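Local coordinates for endonuclease EndoMS (Thermococcus kodakarensis KOD1, PDB 5GKE), which binds and cuts DNA as a mismatch restriction endonuclease and probably also cleaves single-stranded ends of branched DNA, at residues D4-L17 with L109-E121. The protein carries 1 engineered substitution. Numbering follows the deposited sequence.
Sequences DKVTVITSPSTEEL and LEEVYMVSVFRAE
An antiparallel beta ladder in the N-terminal part of EndoMS pairs strand 6-10 with strand 114-118, within the PH-like domain's sheet. Thr7 with Val117 and Ile9 with Val115 are the hydrogen-bonded pairs, each joined by two backbone bonds. Single backbone bonds flank the ladder, Arg119 N to Lys5 O (2.7 Å) just past one end and Ser11 N to Tyr113 O past the other, where the chain turns. Arg119 also folds its side chain back across the strand beside it. CG lies anti to the carbonyl carbon (chi1 -37°), and the chain runs extended to NE. NH1 then meets Thr7 OG1 in the guanidinium plane, at 2.8 Å and nearly straight (175°). The same NH1 gives a more bent bond to Asp4 O (2.8 Å, 130°), which lies out of that plane. Val117 CG1 sits over one guanidinium face, and NE forms a salt bridge with Glu27. A leucine in place of Arg119 would probably leave Thr7 OG1 and Asp4 O without this donor and Glu27 without its charged mate. Beyond Arg119, Lys5 NZ reaches Glu121 OE1 in a salt bridge (3.1 Å), using the anti lone pair of that oxygen. At the opposite end Pro12 CG packs on Val115 CG1 (3.6 Å) and Val112 CG1. Leu17 CD2 touches Val112 CG2 (3.8 Å) and Leu109 CD1. On the face that carries Val6, Val8, Ser116 and Phe118, Val6 CG2 meets the Phe118 ring obliquely at CD1 (3.7 Å). Ser13 and Glu16 form a capping box that starts helix 14-27. Leu20 of this helix packs on Ile9, Val115 and Val117, while strand 30-42 pairs with strand 111-118, and the Phe118 ring stacks on Phe34 of the second subunit.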
ATOM      1  N   ASP A   4     -27.102  -4.616 -21.605  1.00 68.29           N
ATOM      2  CA  ASP A   4     -25.939  -3.874 -22.103  1.00 58.38           C
ATOM      3  C   ASP A   4     -24.801  -3.937 -21.095  1.00 58.80           C
ATOM      4  O   ASP A   4     -25.048  -3.969 -19.892  1.00 52.86           O
ATOM      5  CB  ASP A   4     -26.291  -2.412 -22.383  1.00 43.99           C
ATOM      6  CG  ASP A   4     -26.897  -2.212 -23.749  1.00 63.46           C
ATOM      7  OD1 ASP A   4     -27.107  -3.222 -24.458  1.00 64.81           O
ATOM      8  OD2 ASP A   4     -27.172  -1.043 -24.105  1.00 50.63           O
ATOM      9  N   LYS A   5     -23.561  -3.944 -21.582  1.00 36.55           N
ATOM     10  CA  LYS A   5     -22.412  -4.002 -20.697  1.00 38.65           C
ATOM     11  C   LYS A   5     -22.322  -2.730 -19.844  1.00 47.39           C
ATOM     12  O   LYS A   5     -21.947  -2.800 -18.667  1.00 41.08           O
ATOM     13  CB  LYS A   5     -21.125  -4.233 -21.485  1.00 35.98           C
ATOM     14  CG  LYS A   5     -20.147  -5.159 -20.746  1.00 41.08           C
ATOM     15  CD  LYS A   5     -19.154  -5.883 -21.647  1.00 31.13           C
ATOM     16  CE  LYS A   5     -19.061  -7.345 -21.239  1.00 38.80           C
ATOM     17  NZ  LYS A   5     -18.207  -8.210 -22.099  1.00 28.36           N
ATOM     18  N   VAL A   6     -22.735  -1.593 -20.408  1.00 27.26           N
ATOM     19  CA  VAL A   6     -22.653  -0.309 -19.714  1.00 27.60           C
ATOM     20  C   VAL A   6     -23.968   0.463 -19.722  1.00 26.89           C
ATOM     21  O   VAL A   6     -24.645   0.540 -20.728  1.00 41.71           O
ATOM     22  CB  VAL A   6     -21.544   0.608 -20.337  1.00 36.70           C
ATOM     23  CG1 VAL A   6     -21.521   2.003 -19.687  1.00 18.51           C
ATOM     24  CG2 VAL A   6     -20.188  -0.044 -20.227  1.00 34.97           C
ATOM     25  N   THR A   7     -24.300   1.059 -18.585  1.00 33.29           N
ATOM     26  CA  THR A   7     -25.437   1.951 -18.470  1.00 29.43           C
ATOM     27  C   THR A   7     -24.955   3.265 -17.873  1.00 24.90           C
ATOM     28  O   THR A   7     -24.241   3.263 -16.893  1.00 39.92           O
ATOM     29  CB  THR A   7     -26.533   1.349 -17.573  1.00 40.62           C
ATOM     30  OG1 THR A   7     -26.702  -0.038 -17.874  1.00 38.70           O
ATOM     31  CG2 THR A   7     -27.829   2.071 -17.766  1.00 23.40           C
ATOM     32  N   VAL A   8     -25.327   4.386 -18.464  1.00 32.57           N
ATOM     33  CA  VAL A   8     -24.804   5.667 -18.031  1.00 32.89           C
ATOM     34  C   VAL A   8     -25.945   6.630 -17.909  1.00 38.64           C
ATOM     35  O   VAL A   8     -26.741   6.757 -18.833  1.00 50.66           O
ATOM     36  CB  VAL A   8     -23.771   6.258 -19.033  1.00 34.02           C
ATOM     37  CG1 VAL A   8     -23.338   7.644 -18.594  1.00 28.30           C
ATOM     38  CG2 VAL A   8     -22.574   5.369 -19.163  1.00 34.19           C
ATOM     39  N   ILE A   9     -26.037   7.313 -16.782  1.00 29.84           N
ATOM     40  CA  ILE A   9     -26.973   8.417 -16.667  1.00 23.44           C
ATOM     41  C   ILE A   9     -26.280   9.637 -16.088  1.00 37.06           C
ATOM     42  O   ILE A   9     -25.665   9.567 -15.029  1.00 33.22           O
ATOM     43  CB  ILE A   9     -28.162   8.072 -15.777  1.00 34.80           C
ATOM     44  CG1 ILE A   9     -28.919   6.869 -16.337  1.00 33.39           C
ATOM     45  CG2 ILE A   9     -29.094   9.270 -15.653  1.00 32.10           C
ATOM     46  CD1 ILE A   9     -30.096   6.494 -15.495  1.00 33.48           C
ATOM     47  N   THR A  10     -26.395  10.757 -16.784  1.00 30.58           N
ATOM     48  CA  THR A  10     -25.861  12.014 -16.300  1.00 26.35           C
ATOM     49  C   THR A  10     -26.947  12.772 -15.570  1.00 25.89           C
ATOM     50  O   THR A  10     -28.127  12.642 -15.896  1.00 50.95           O
ATOM     51  CB  THR A  10     -25.288  12.862 -17.448  1.00 35.07           C
ATOM     52  OG1 THR A  10     -26.276  12.996 -18.483  1.00 51.20           O
ATOM     53  CG2 THR A  10     -24.046  12.180 -18.023  1.00 30.75           C
ATOM     54  N   SER A  11     -26.543  13.524 -14.553  1.00 42.85           N
ATOM     55  CA  SER A  11     -27.455  14.302 -13.713  1.00 29.51           C
ATOM     56  C   SER A  11     -28.687  13.517 -13.283  1.00 39.35           C
ATOM     57  O   SER A  11     -29.811  13.990 -13.436  1.00 46.67           O
ATOM     58  CB  SER A  11     -27.892  15.560 -14.451  1.00 36.70           C
ATOM     59  OG  SER A  11     -26.771  16.238 -14.975  1.00 49.85           O
ATOM     60  N   PRO A  12     -28.486  12.316 -12.734  1.00 44.08           N
ATOM     61  CA  PRO A  12     -29.678  11.489 -12.541  1.00 34.13           C
ATOM     62  C   PRO A  12     -30.637  12.028 -11.476  1.00 46.17           C
ATOM     63  O   PRO A  12     -30.250  12.774 -10.570  1.00 39.70           O
ATOM     64  CB  PRO A  12     -29.095  10.144 -12.112  1.00 38.78           C
ATOM     65  CG  PRO A  12     -27.811  10.506 -11.427  1.00 34.90           C
ATOM     66  CD  PRO A  12     -27.279  11.716 -12.130  1.00 30.38           C
ATOM     67  N   SER A  13     -31.902  11.663 -11.628  1.00 40.66           N
ATOM     68  CA  SER A  13     -32.890  11.823 -10.577  1.00 47.70           C
ATOM     69  C   SER A  13     -32.556  10.869  -9.442  1.00 44.36           C
ATOM     70  O   SER A  13     -31.800   9.909  -9.630  1.00 36.78           O
ATOM     71  CB  SER A  13     -34.283  11.520 -11.103  1.00 31.86           C
ATOM     72  OG  SER A  13     -34.376  10.129 -11.399  1.00 42.64           O
ATOM     73  N   THR A  14     -33.119  11.122  -8.269  1.00 40.25           N
ATOM     74  CA  THR A  14     -32.922  10.212  -7.150  1.00 38.22           C
ATOM     75  C   THR A  14     -33.312   8.785  -7.536  1.00 40.88           C
ATOM     76  O   THR A  14     -32.548   7.839  -7.322  1.00 41.49           O
ATOM     77  CB  THR A  14     -33.718  10.661  -5.927  1.00 37.23           C
ATOM     78  OG1 THR A  14     -33.216  11.927  -5.497  1.00 37.61           O
ATOM     79  CG2 THR A  14     -33.570   9.665  -4.780  1.00 39.36           C
ATOM     80  N   GLU A  15     -34.480   8.633  -8.140  1.00 36.55           N
ATOM     81  CA  GLU A  15     -34.973   7.305  -8.464  1.00 34.67           C
ATOM     82  C   GLU A  15     -34.056   6.672  -9.513  1.00 37.66           C
ATOM     83  O   GLU A  15     -33.834   5.457  -9.514  1.00 32.61           O
ATOM     84  CB  GLU A  15     -36.443   7.362  -8.940  1.00 38.02           C
ATOM     85  CG  GLU A  15     -36.842   8.569  -9.826  1.00 80.31           C
ATOM     86  CD  GLU A  15     -37.044   9.912  -9.088  1.00 81.41           C
ATOM     87  OE1 GLU A  15     -36.773  10.017  -7.872  1.00 52.89           O
ATOM     88  OE2 GLU A  15     -37.487  10.880  -9.755  1.00 90.06           O
ATOM     89  N   GLU A  16     -33.505   7.507 -10.393  1.00 42.48           N
ATOM     90  CA  GLU A  16     -32.505   7.057 -11.353  1.00 36.80           C
ATOM     91  C   GLU A  16     -31.242   6.574 -10.610  1.00 41.99           C
ATOM     92  O   GLU A  16     -30.758   5.453 -10.841  1.00 31.01           O
ATOM     93  CB  GLU A  16     -32.181   8.181 -12.348  1.00 40.34           C
ATOM     94  CG  GLU A  16     -33.085   8.177 -13.588  1.00 47.55           C
ATOM     95  CD  GLU A  16     -32.961   9.420 -14.465  1.00 40.93           C
ATOM     96  OE1 GLU A  16     -32.518  10.477 -13.974  1.00 45.78           O
ATOM     97  OE2 GLU A  16     -33.327   9.342 -15.657  1.00 67.91           O
ATOM     98  N   LEU A  17     -30.739   7.411  -9.698  1.00 38.00           N
ATOM     99  CA  LEU A  17     -29.600   7.052  -8.836  1.00 35.91           C
ATOM    100  C   LEU A  17     -29.824   5.730  -8.124  1.00 33.33           C
ATOM    101  O   LEU A  17     -28.986   4.822  -8.196  1.00 35.50           O
ATOM    102  CB  LEU A  17     -29.342   8.149  -7.802  1.00 36.43           C
ATOM    103  CG  LEU A  17     -28.133   7.983  -6.883  1.00 33.55           C
ATOM    104  CD1 LEU A  17     -26.876   7.814  -7.700  1.00 27.37           C
ATOM    105  CD2 LEU A  17     -28.018   9.202  -5.995  1.00 28.65           C
ATOM    106  N   LEU A 109     -23.885  12.206  -1.019  1.00 38.85           N
ATOM    107  CA  LEU A 109     -23.874  12.662  -2.400  1.00 36.19           C
ATOM    108  C   LEU A 109     -24.656  13.960  -2.495  1.00 42.25           C
ATOM    109  O   LEU A 109     -25.879  13.957  -2.420  1.00 41.02           O
ATOM    110  CB  LEU A 109     -24.478  11.598  -3.303  1.00 35.75           C
ATOM    111  CG  LEU A 109     -23.792  10.241  -3.204  1.00 31.65           C
ATOM    112  CD1 LEU A 109     -24.592   9.174  -3.934  1.00 24.02           C
ATOM    113  CD2 LEU A 109     -22.399  10.337  -3.788  1.00 33.41           C
ATOM    114  N   GLU A 110     -23.948  15.068  -2.666  1.00 41.38           N
ATOM    115  CA  GLU A 110     -24.600  16.368  -2.725  1.00 41.60           C
ATOM    116  C   GLU A 110     -25.140  16.664  -4.116  1.00 41.17           C
ATOM    117  O   GLU A 110     -26.233  17.196  -4.254  1.00 52.15           O
ATOM    118  CB  GLU A 110     -23.635  17.460  -2.293  1.00 47.03           C
ATOM    119  CG  GLU A 110     -23.175  17.296  -0.870  1.00 49.23           C
ATOM    120  CD  GLU A 110     -22.163  18.335  -0.466  1.00 54.90           C
ATOM    121  OE1 GLU A 110     -21.183  18.538  -1.224  1.00 42.90           O
ATOM    122  OE2 GLU A 110     -22.361  18.952   0.607  1.00 59.41           O
ATOM    123  N   GLU A 111     -24.344  16.367  -5.137  1.00 40.30           N
ATOM    124  CA  GLU A 111     -24.814  16.391  -6.516  1.00 43.41           C
ATOM    125  C   GLU A 111     -24.203  15.266  -7.335  1.00 33.03           C
ATOM    126  O   GLU A 111     -22.993  15.189  -7.487  1.00 41.32           O
ATOM    127  CB  GLU A 111     -24.491  17.737  -7.155  1.00 53.35           C
ATOM    128  CG  GLU A 111     -24.961  17.874  -8.587  1.00 55.74           C
ATOM    129  CD  GLU A 111     -24.772  19.286  -9.109  1.00 90.53           C
ATOM    130  OE1 GLU A 111     -24.275  20.142  -8.337  1.00 90.29           O
ATOM    131  OE2 GLU A 111     -25.120  19.544 -10.284  1.00 82.27           O
ATOM    132  N   VAL A 112     -25.022  14.408  -7.906  1.00 34.90           N
ATOM    133  CA  VAL A 112     -24.445  13.327  -8.679  1.00 32.96           C
ATOM    134  C   VAL A 112     -24.384  13.712 -10.160  1.00 40.40           C
ATOM    135  O   VAL A 112     -25.409  13.819 -10.819  1.00 46.78           O
ATOM    136  CB  VAL A 112     -25.249  12.029  -8.489  1.00 30.33           C
ATOM    137  CG1 VAL A 112     -24.720  10.931  -9.406  1.00 20.67           C
ATOM    138  CG2 VAL A 112     -25.224  11.600  -7.012  1.00 30.59           C
ATOM    139  N   TYR A 113     -23.180  13.917 -10.679  1.00 40.39           N
ATOM    140  CA  TYR A 113     -23.017  14.317 -12.079  1.00 32.07           C
ATOM    141  C   TYR A 113     -23.185  13.139 -13.021  1.00 30.89           C
ATOM    142  O   TYR A 113     -23.674  13.277 -14.140  1.00 33.49           O
ATOM    143  CB  TYR A 113     -21.645  14.938 -12.322  1.00 33.26           C
ATOM    144  CG  TYR A 113     -21.245  16.025 -11.356  1.00 46.50           C
ATOM    145  CD1 TYR A 113     -21.918  17.246 -11.331  1.00 30.01           C
ATOM    146  CD2 TYR A 113     -20.166  15.849 -10.488  1.00 35.06           C
ATOM    147  CE1 TYR A 113     -21.543  18.254 -10.449  1.00 36.41           C
ATOM    148  CE2 TYR A 113     -19.788  16.854  -9.611  1.00 32.59           C
ATOM    149  CZ  TYR A 113     -20.477  18.052  -9.598  1.00 38.59           C
ATOM    150  OH  TYR A 113     -20.103  19.047  -8.731  1.00 47.53           O
ATOM    151  N   MET A 114     -22.735  11.977 -12.590  1.00 32.88           N
ATOM    152  CA  MET A 114     -22.921  10.787 -13.399  1.00 34.53           C
ATOM    153  C   MET A 114     -23.002   9.558 -12.507  1.00 33.40           C
ATOM    154  O   MET A 114     -22.362   9.503 -11.456  1.00 38.97           O
ATOM    155  CB  MET A 114     -21.783  10.643 -14.416  1.00 29.14           C
ATOM    156  CG  MET A 114     -22.031   9.570 -15.461  1.00 28.85           C
ATOM    157  SD  MET A 114     -20.521   9.062 -16.305  1.00 57.93           S
ATOM    158  CE  MET A 114     -19.929   7.840 -15.119  1.00 45.72           C
ATOM    159  N   VAL A 115     -23.797   8.584 -12.929  1.00 30.29           N
ATOM    160  CA  VAL A 115     -23.792   7.261 -12.326  1.00 24.85           C
ATOM    161  C   VAL A 115     -23.730   6.247 -13.456  1.00 25.06           C
ATOM    162  O   VAL A 115     -24.323   6.443 -14.509  1.00 40.29           O
ATOM    163  CB  VAL A 115     -25.034   7.020 -11.430  1.00 28.77           C
ATOM    164  CG1 VAL A 115     -26.314   7.338 -12.177  1.00 33.15           C
ATOM    165  CG2 VAL A 115     -25.061   5.592 -10.938  1.00 26.27           C
ATOM    166  N   SER A 116     -22.997   5.167 -13.253  1.00 31.50           N
ATOM    167  CA  SER A 116     -22.825   4.191 -14.312  1.00 33.73           C
ATOM    168  C   SER A 116     -22.714   2.790 -13.763  1.00 36.93           C
ATOM    169  O   SER A 116     -22.183   2.561 -12.666  1.00 32.13           O
ATOM    170  CB  SER A 116     -21.583   4.510 -15.151  1.00 33.96           C
ATOM    171  OG  SER A 116     -20.403   4.324 -14.378  1.00 51.95           O
ATOM    172  N   VAL A 117     -23.217   1.852 -14.546  1.00 29.03           N
ATOM    173  CA  VAL A 117     -23.144   0.455 -14.192  1.00 26.57           C
ATOM    174  C   VAL A 117     -22.357  -0.243 -15.270  1.00 35.49           C
ATOM    175  O   VAL A 117     -22.695  -0.164 -16.451  1.00 41.57           O
ATOM    176  CB  VAL A 117     -24.540  -0.169 -14.040  1.00 32.39           C
ATOM    177  CG1 VAL A 117     -24.445  -1.671 -13.896  1.00 24.20           C
ATOM    178  CG2 VAL A 117     -25.248   0.438 -12.855  1.00 25.38           C
ATOM    179  N   PHE A 118     -21.290  -0.916 -14.864  1.00 34.41           N
ATOM    180  CA  PHE A 118     -20.407  -1.554 -15.813  1.00 29.08           C
ATOM    181  C   PHE A 118     -20.392  -3.039 -15.509  1.00 33.09           C
ATOM    182  O   PHE A 118     -19.819  -3.470 -14.514  1.00 26.69           O
ATOM    183  CB  PHE A 118     -19.007  -0.928 -15.721  1.00 32.07           C
ATOM    184  CG  PHE A 118     -17.979  -1.531 -16.657  1.00 32.16           C
ATOM    185  CD1 PHE A 118     -18.351  -2.208 -17.798  1.00 31.52           C
ATOM    186  CD2 PHE A 118     -16.625  -1.404 -16.378  1.00 33.33           C
ATOM    187  CE1 PHE A 118     -17.389  -2.747 -18.637  1.00 32.52           C
ATOM    188  CE2 PHE A 118     -15.673  -1.939 -17.214  1.00 34.10           C
ATOM    189  CZ  PHE A 118     -16.052  -2.607 -18.342  1.00 28.04           C
ATOM    190  N   ARG A 119     -20.984  -3.838 -16.389  1.00 29.09           N
ATOM    191  CA  ARG A 119     -21.048  -5.250 -16.096  1.00 27.53           C
ATOM    192  C   ARG A 119     -19.816  -5.830 -16.728  1.00 34.21           C
ATOM    193  O   ARG A 119     -19.833  -6.261 -17.873  1.00 48.35           O
ATOM    194  CB  ARG A 119     -22.343  -5.864 -16.667  1.00 23.28           C
ATOM    195  CG  ARG A 119     -23.530  -4.900 -16.547  1.00 31.11           C
ATOM    196  CD  ARG A 119     -24.866  -5.356 -17.155  1.00 32.95           C
ATOM    197  NE  ARG A 119     -25.974  -4.701 -16.445  1.00 46.29           N
ATOM    198  CZ  ARG A 119     -26.354  -3.431 -16.608  1.00 59.22           C
ATOM    199  NH1 ARG A 119     -25.751  -2.654 -17.503  1.00 39.85           N
ATOM    200  NH2 ARG A 119     -27.358  -2.933 -15.883  1.00 50.52           N
ATOM    201  N   ALA A 120     -18.770  -5.965 -15.929  1.00 33.98           N
ATOM    202  CA  ALA A 120     -17.463  -6.201 -16.512  1.00 29.52           C
ATOM    203  C   ALA A 120     -17.195  -7.671 -16.490  1.00 30.80           C
ATOM    204  O   ALA A 120     -17.534  -8.357 -15.536  1.00 34.69           O
ATOM    205  CB  ALA A 120     -16.378  -5.434 -15.773  1.00 27.13           C
ATOM    206  N   GLU A 121     -16.601  -8.158 -17.562  1.00 28.31           N
ATOM    207  CA  GLU A 121     -16.343  -9.569 -17.707  1.00 34.53           C
ATOM    208  C   GLU A 121     -14.840  -9.738 -17.807  1.00 35.78           C
ATOM    209  O   GLU A 121     -14.218  -9.152 -18.685  1.00 33.00           O
ATOM    210  CB  GLU A 121     -17.060 -10.100 -18.942  1.00 36.94           C
ATOM    211  CG  GLU A 121     -17.149 -11.604 -19.054  1.00 62.70           C
ATOM    212  CD  GLU A 121     -17.982 -12.033 -20.258  1.00 75.01           C
ATOM    213  OE1 GLU A 121     -18.251 -11.180 -21.138  1.00 71.59           O
ATOM    214  OE2 GLU A 121     -18.370 -13.220 -20.320  1.00 81.93           O
TER